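Local structure of CHAD domain protein (Streptomyces chartreusis, 6RN5) at residues S18-L24 / A223-R229; Y27-A32 / R68-L73; A38-H42 / A58-L62. The protein probably binds polyphosphate through a basic, all-helical CHAD fold, and also binds copper ions. One frame throughout, in Å; residues are numbered along the deposited sequence.

Overall arrangement
All three contacts use helix 21-42: contact 1 holds its N-terminal end, contact 2 the turns up to its middle and contact 3 its C-terminal end; in contacts 2 and 3 the partner is the antiparallel helix 56-75. Contact 2 is buried and touches contact 1 through Leu24 and Thr72; contacts 1 and 3 are only partly buried, their centres about 29 Å apart. The chemistry changes along the helix. At 18-24 with 223-229 backbone bonds, most of them weak, run beside the packing of Leu228, and capping bonds order each segment; mixed polar and apolar side chains meet at 27-32 with 68-73; alanines and leucines pack at 38-42 with 58-62, with the edge of a histidine. In each of contacts 2 and 3 a different arginine binds its own sulfate.

Contact 1: S18-L24 / A223-R229; sequences SPTGDTL and AATADLR
Pro19 O receives the backbone N-H of Leu228 in a nearly straight hydrogen bond of 3.0 Å (171° at the hydrogen). The other polar links between 18-24 and 223-229 are weak. Gly21 N divides its hydrogen between Ala223 O and Ala226 O, and Thr20 OG1 reaches Ala224 O at 3.2 Å.

Capping bonds order each segment from within. Thr20 is the N-cap of helix 21-42 and forms a capping box with Thr23: Thr20 N donates to Thr23 OG1 at 3.1 Å, while Thr20 OG1 takes a weak bond from Asp22 N. The chi1 of Asp227 (-177°) sets its carboxylate away from the backbone N and toward the start of helix 229-244, where OD1 accepts from Arg229 N and also forms a salt bridge with Arg229 NE at 2.7 Å.

Apolar contact centres on Leu228. Its CD1 touches Pro19 CB at 4.0 Å, and its CD2 meets Leu24 CB. Leu228 CG also packs against the carbonyl oxygen of Thr20, 3.4 Å from CG to O. Pro19 crosses the Arg229 side chain at about a right angle, with Pro19 CD 3.6 Å from Arg229 NE. Val294 of helix 274-295 adds to the packing of Pro19 and Leu228, and Leu79 also covers Leu228.

The contact thus joins two helix starts. One firm backbone bond and the buried Leu228 hold them together, while the carboxylate that caps helix 229-244 also holds the arginine against Pro19, probably with partial neutralisation of its charge.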
# COMPACT_ATOMS: atom_id res chain seq x y z
N SER A 18 31.46 38.36 -14.06
CA SER A 18 30.30 37.62 -14.65
C SER A 18 30.74 36.52 -15.66
O SER A 18 31.60 36.74 -16.51
CB SER A 18 29.32 38.58 -15.33
OG SER A 18 29.77 38.89 -16.63
N PRO A 19 30.12 35.34 -15.59
CA PRO A 19 30.67 34.12 -16.21
C PRO A 19 30.77 34.13 -17.73
O PRO A 19 29.79 34.47 -18.43
CB PRO A 19 29.65 33.07 -15.79
CG PRO A 19 28.37 33.82 -15.63
CD PRO A 19 28.78 35.11 -15.00
N THR A 20 31.93 33.73 -18.24
CA THR A 20 32.13 33.60 -19.69
C THR A 20 32.71 32.22 -20.11
O THR A 20 32.89 31.31 -19.27
CB THR A 20 33.08 34.69 -20.20
OG1 THR A 20 34.35 34.50 -19.60
CG2 THR A 20 32.55 36.08 -19.81
N GLY A 21 32.99 32.09 -21.41
CA GLY A 21 33.77 30.97 -21.92
C GLY A 21 34.95 30.57 -21.04
O GLY A 21 35.27 29.39 -20.88
N ASP A 22 35.63 31.55 -20.47
CA ASP A 22 36.82 31.23 -19.68
C ASP A 22 36.46 30.62 -18.36
O ASP A 22 37.21 29.81 -17.86
CB ASP A 22 37.69 32.47 -19.50
CG ASP A 22 38.23 32.99 -20.83
OD1 ASP A 22 38.26 32.23 -21.83
OD2 ASP A 22 38.59 34.18 -20.88
N THR A 23 35.31 31.01 -17.81
CA THR A 23 34.77 30.38 -16.61
C THR A 23 34.45 28.92 -16.92
O THR A 23 34.77 28.03 -16.13
CB THR A 23 33.49 31.07 -16.10
OG1 THR A 23 33.69 32.47 -16.09
CG2 THR A 23 33.12 30.62 -14.65
N LEU A 24 33.83 28.70 -18.08
CA LEU A 24 33.47 27.37 -18.55
C LEU A 24 34.71 26.50 -18.69
O LEU A 24 34.67 25.35 -18.30
CB LEU A 24 32.76 27.46 -19.90
CG LEU A 24 32.56 26.19 -20.72
CD1 LEU A 24 31.72 25.20 -19.93
CD2 LEU A 24 31.88 26.54 -22.04
N ALA A 223 33.70 32.09 -27.88
CA ALA A 223 33.30 31.62 -26.54
C ALA A 223 33.88 32.44 -25.42
O ALA A 223 33.19 32.70 -24.43
CB ALA A 223 33.67 30.16 -26.34
N ALA A 224 35.13 32.87 -25.57
CA ALA A 224 35.87 33.47 -24.46
C ALA A 224 35.14 34.69 -23.89
O ALA A 224 35.13 34.89 -22.67
CB ALA A 224 37.29 33.83 -24.90
N THR A 225 34.52 35.47 -24.80
CA THR A 225 33.69 36.63 -24.44
C THR A 225 32.18 36.33 -24.23
O THR A 225 31.47 37.18 -23.74
CB THR A 225 33.76 37.78 -25.49
OG1 THR A 225 32.95 37.48 -26.65
CG2 THR A 225 35.15 38.03 -25.94
N ALA A 226 31.67 35.17 -24.65
CA ALA A 226 30.22 34.87 -24.52
C ALA A 226 29.77 34.70 -23.07
O ALA A 226 30.50 34.16 -22.25
CB ALA A 226 29.84 33.66 -25.35
N ASP A 227 28.56 35.19 -22.77
CA ASP A 227 27.98 35.14 -21.43
C ASP A 227 27.45 33.71 -21.27
O ASP A 227 26.74 33.23 -22.13
CB ASP A 227 26.86 36.20 -21.35
CG ASP A 227 26.19 36.31 -19.96
OD1 ASP A 227 26.52 35.60 -18.94
OD2 ASP A 227 25.28 37.16 -19.89
N LEU A 228 27.84 33.01 -20.20
CA LEU A 228 27.29 31.65 -19.93
C LEU A 228 25.86 31.64 -19.42
O LEU A 228 25.19 30.61 -19.51
CB LEU A 228 28.11 30.94 -18.87
CG LEU A 228 29.57 30.67 -19.11
CD1 LEU A 228 30.06 29.74 -17.99
CD2 LEU A 228 29.78 30.08 -20.51
N ARG A 229 25.35 32.73 -18.89
CA ARG A 229 24.04 32.70 -18.25
C ARG A 229 22.85 32.32 -19.10
O ARG A 229 22.00 31.61 -18.64
CB ARG A 229 23.78 33.97 -17.49
CG ARG A 229 24.72 34.08 -16.29
CD ARG A 229 24.72 35.50 -15.73
NE ARG A 229 25.67 36.33 -16.46
CZ ARG A 229 25.64 37.66 -16.55
NH1 ARG A 229 26.57 38.30 -17.24
NH2 ARG A 229 24.67 38.34 -15.95

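Contact 2: Y27-A32 / R68-L73; sequences YLRAQA and RISATL. With SO4 (sulfate ion), chain G.
The Tyr27 ring meets Thr72 OG1 in plane at its edge, CE2 to OG1 3.4 Å, and carries Gln31 CG of its own helix over one face, toward the rim. Its hydroxyl lies against the aliphatic part of Arg68, OH to CG 3.4 Å, and hydrogen-bonds to Glu292. The Arg68 guanidinium, its plane 52° from that of the ring, has sulfate O1 at its edge; NH1 binds O1 at 2.9 Å and NH2 binds O2 at 3.0 Å. An extended chain from CG to NE carries the group out to this anion, past Gln31, whose OE1 lies 3.2 Å from Arg68 CD.

Farther along, Leu28 and Thr72 meet tip to tip, and Leu28 CD2 and Thr72 CG2 are tight at 3.4 Å. Leu28 CD2 also touches Leu73 CD1, while Ile69 packs on Gln31 CB and Ala32. Thr72 OG1 donates to Arg68 O at 2.7 Å, one turn back.

Arg68 NH2 also forms a salt bridge with Glu292, and the sulfate is further held by Arg64, Arg67, Arg288 and Tyr289. The arginine whose alkyl chain packs against Tyr27 and Gln31 thus has its guanidinium in a largely basic cluster round the sulfate, probably from the crystallisation liquor, an arrangement consistent with polyphosphate binding.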
# COMPACT_ATOMS: atom_id res chain seq x y z
N TYR A 27 36.05 25.42 -15.35
CA TYR A 27 35.25 24.35 -14.76
C TYR A 27 35.58 22.99 -15.38
O TYR A 27 35.82 22.02 -14.63
CB TYR A 27 33.76 24.65 -14.87
CG TYR A 27 32.86 23.63 -14.22
CD1 TYR A 27 32.79 23.50 -12.82
CD2 TYR A 27 32.08 22.76 -15.00
CE1 TYR A 27 31.95 22.54 -12.23
CE2 TYR A 27 31.26 21.80 -14.43
CZ TYR A 27 31.20 21.69 -13.05
OH TYR A 27 30.34 20.75 -12.51
N LEU A 28 35.66 22.95 -16.72
CA LEU A 28 36.05 21.74 -17.43
C LEU A 28 37.45 21.24 -17.04
O LEU A 28 37.62 20.05 -16.77
CB LEU A 28 35.94 21.91 -18.96
CG LEU A 28 34.50 21.94 -19.49
CD1 LEU A 28 34.43 22.40 -20.94
CD2 LEU A 28 33.82 20.58 -19.33
N ARG A 29 38.44 22.13 -17.02
CA ARG A 29 39.80 21.77 -16.59
C ARG A 29 39.83 21.17 -15.16
O ARG A 29 40.49 20.16 -14.92
CB ARG A 29 40.79 22.96 -16.72
CG ARG A 29 41.20 23.25 -18.18
CD ARG A 29 42.39 24.22 -18.34
NE ARG A 29 42.05 25.48 -17.68
CZ ARG A 29 41.56 26.58 -18.27
NH1 ARG A 29 41.25 27.64 -17.51
NH2 ARG A 29 41.42 26.66 -19.60
N ALA A 30 39.09 21.78 -14.24
CA ALA A 30 38.99 21.33 -12.87
C ALA A 30 38.38 19.93 -12.75
O ALA A 30 38.91 19.09 -12.03
CB ALA A 30 38.14 22.30 -12.06
N GLN A 31 37.26 19.70 -13.44
CA GLN A 31 36.65 18.36 -13.47
C GLN A 31 37.53 17.30 -14.11
O GLN A 31 37.66 16.21 -13.56
CB GLN A 31 35.28 18.41 -14.15
CG GLN A 31 34.29 19.23 -13.33
CD GLN A 31 34.10 18.66 -11.92
OE1 GLN A 31 33.90 17.45 -11.75
NE2 GLN A 31 34.13 19.52 -10.93
N ALA A 32 38.11 17.62 -15.26
CA ALA A 32 39.06 16.76 -15.90
C ALA A 32 40.19 16.35 -14.97
O ALA A 32 40.60 15.17 -14.96
CB ALA A 32 39.64 17.43 -17.11
N ARG A 68 29.73 15.24 -14.65
CA ARG A 68 29.79 16.69 -14.81
C ARG A 68 30.34 17.14 -16.16
O ARG A 68 29.92 18.17 -16.67
CB ARG A 68 30.57 17.37 -13.71
CG ARG A 68 29.82 17.38 -12.42
CD ARG A 68 30.73 17.60 -11.20
NE ARG A 68 29.90 18.00 -10.09
CZ ARG A 68 29.22 17.18 -9.32
NH1 ARG A 68 29.26 15.87 -9.51
NH2 ARG A 68 28.48 17.67 -8.33
N ILE A 69 31.32 16.43 -16.68
CA ILE A 69 31.92 16.83 -17.94
C ILE A 69 30.89 16.59 -19.05
O ILE A 69 30.65 17.45 -19.91
CB ILE A 69 33.20 16.03 -18.16
CG1 ILE A 69 34.24 16.44 -17.12
CG2 ILE A 69 33.75 16.26 -19.53
CD1 ILE A 69 35.50 15.58 -17.12
N SER A 70 30.23 15.44 -18.97
CA SER A 70 29.28 15.05 -19.96
C SER A 70 28.12 16.05 -19.98
O SER A 70 27.69 16.51 -21.05
CB SER A 70 28.84 13.60 -19.69
OG SER A 70 28.16 13.11 -20.80
N ALA A 71 27.66 16.44 -18.80
CA ALA A 71 26.61 17.46 -18.69
C ALA A 71 27.02 18.80 -19.30
O ALA A 71 26.25 19.44 -20.03
CB ALA A 71 26.21 17.67 -17.23
N THR A 72 28.22 19.22 -18.98
CA THR A 72 28.75 20.49 -19.41
C THR A 72 28.83 20.54 -20.94
O THR A 72 28.48 21.55 -21.55
CB THR A 72 30.11 20.71 -18.78
OG1 THR A 72 29.94 20.76 -17.36
CG2 THR A 72 30.72 22.02 -19.22
N LEU A 73 29.26 19.44 -21.53
CA LEU A 73 29.39 19.34 -22.98
C LEU A 73 28.00 19.34 -23.64
O LEU A 73 27.91 19.51 -24.82
CB LEU A 73 30.19 18.09 -23.37
CG LEU A 73 31.71 18.33 -23.52
CD1 LEU A 73 32.34 19.04 -22.35
CD2 LEU A 73 32.43 17.03 -23.76
S SO4 G . 26.16 14.80 -7.40
O1 SO4 G . 27.29 14.24 -8.10
O2 SO4 G . 26.65 15.98 -6.65
O3 SO4 G . 25.58 13.83 -6.46
O4 SO4 G . 25.11 15.11 -8.41

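Contact 3: A38-H42 / A58-L62; sequences ALRLH and AARAL. With SO4 (sulfate ion), chain I.
Leu41 and His42 both carry CG anti to the backbone N (chi1 175° in Leu41), which brings Leu41 CD2 to 3.5 Å from Ala58 CB and places the His42 ring with its edge toward Ala58 and Ala59. In Leu62, CG instead lies beside the backbone N (chi1 -77°), and the branch comes against Ala38 and Leu39: Leu62 CG is 3.7 Å from Ala38 CB, and its CD2 is 4.0 Å from Leu39 CB.

Between these groups the alanines let the backbones come close. The Ala38 and Ala58 CA atoms are 4.8 Å apart, and the short helical segments approach to 8.5 Å between axes at 156°, nearly antiparallel. Ala58 CB rests 3.5 Å from Ala38 O, a carbonyl that accepts the His42 N-H within its helix, and Ala38 CB touches Ala61 CB. No hydrogen bond crosses the interface. Arg60 points away from it, where NE and NH2 bind a sulfate also held by Arg63 and Arg67.

The pair is formed by the C-terminal end of helix 21-42 and the early turns of helix 56-75. Met198 of helix 170-198 packs on Leu39, His42 and Leu62, and Phe203 and Ala207 of helix 201-213 meet Leu39.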
# COMPACT_ATOMS: atom_id res chain seq x y z
N ALA A 38 41.26 10.85 -9.44
CA ALA A 38 40.56 9.64 -9.07
C ALA A 38 41.13 8.44 -9.81
O ALA A 38 41.31 7.37 -9.24
CB ALA A 38 39.08 9.79 -9.35
N LEU A 39 41.40 8.62 -11.09
CA LEU A 39 41.94 7.54 -11.88
C LEU A 39 43.29 7.07 -11.32
O LEU A 39 43.50 5.88 -11.25
CB LEU A 39 42.08 7.96 -13.34
CG LEU A 39 42.61 6.90 -14.27
CD1 LEU A 39 41.82 5.60 -14.16
CD2 LEU A 39 42.60 7.41 -15.71
N ARG A 40 44.16 8.00 -10.91
CA ARG A 40 45.46 7.66 -10.35
C ARG A 40 45.28 6.95 -9.02
O ARG A 40 45.92 5.95 -8.77
CB ARG A 40 46.36 8.88 -10.14
CG ARG A 40 47.36 9.15 -11.26
CD ARG A 40 48.37 10.26 -10.90
NE ARG A 40 47.72 11.53 -10.55
CZ ARG A 40 47.24 12.43 -11.41
NH1 ARG A 40 47.33 12.24 -12.73
NH2 ARG A 40 46.67 13.54 -10.96
N LEU A 41 44.40 7.47 -8.16
CA LEU A 41 44.09 6.79 -6.90
C LEU A 41 43.59 5.36 -7.16
O LEU A 41 43.87 4.44 -6.40
CB LEU A 41 43.00 7.54 -6.14
CG LEU A 41 42.46 6.90 -4.86
CD1 LEU A 41 43.55 6.92 -3.78
CD2 LEU A 41 41.19 7.58 -4.35
N HIS A 42 42.81 5.19 -8.21
CA HIS A 42 42.21 3.91 -8.47
C HIS A 42 43.29 2.88 -8.77
O HIS A 42 43.23 1.77 -8.31
CB HIS A 42 41.26 3.99 -9.64
CG HIS A 42 40.33 2.83 -9.71
ND1 HIS A 42 40.62 1.69 -10.44
CD2 HIS A 42 39.13 2.63 -9.13
CE1 HIS A 42 39.62 0.84 -10.31
NE2 HIS A 42 38.70 1.38 -9.52
N ALA A 58 37.46 6.16 -5.15
CA ALA A 58 37.95 6.63 -6.43
C ALA A 58 36.92 6.40 -7.53
O ALA A 58 36.73 7.27 -8.39
CB ALA A 58 39.25 5.93 -6.77
N ALA A 59 36.23 5.27 -7.53
CA ALA A 59 35.26 5.02 -8.60
C ALA A 59 34.07 6.01 -8.53
O ALA A 59 33.53 6.45 -9.57
CB ALA A 59 34.76 3.57 -8.60
N ARG A 60 33.67 6.36 -7.32
CA ARG A 60 32.62 7.31 -7.19
C ARG A 60 33.05 8.70 -7.69
O ARG A 60 32.30 9.37 -8.39
CB ARG A 60 32.19 7.41 -5.76
CG ARG A 60 31.01 8.33 -5.64
CD ARG A 60 30.19 8.03 -4.40
NE ARG A 60 29.08 8.96 -4.43
CZ ARG A 60 29.03 10.10 -3.78
NH1 ARG A 60 30.01 10.46 -2.97
NH2 ARG A 60 27.99 10.88 -3.94
N ALA A 61 34.27 9.09 -7.34
CA ALA A 61 34.86 10.35 -7.84
C ALA A 61 34.97 10.38 -9.37
O ALA A 61 34.77 11.43 -10.00
CB ALA A 61 36.23 10.59 -7.19
N LEU A 62 35.31 9.24 -9.97
CA LEU A 62 35.33 9.13 -11.43
C LEU A 62 33.93 9.32 -12.00
O LEU A 62 33.78 9.99 -13.03
CB LEU A 62 35.87 7.78 -11.87
CG LEU A 62 37.35 7.56 -11.81
CD1 LEU A 62 37.58 6.07 -12.00
CD2 LEU A 62 38.13 8.36 -12.86
S SO4 I . 26.56 8.27 -7.15
O1 SO4 I . 27.12 7.90 -8.45
O2 SO4 I . 26.97 9.68 -6.82
O3 SO4 I . 27.11 7.44 -6.08
O4 SO4 I . 25.11 8.21 -7.18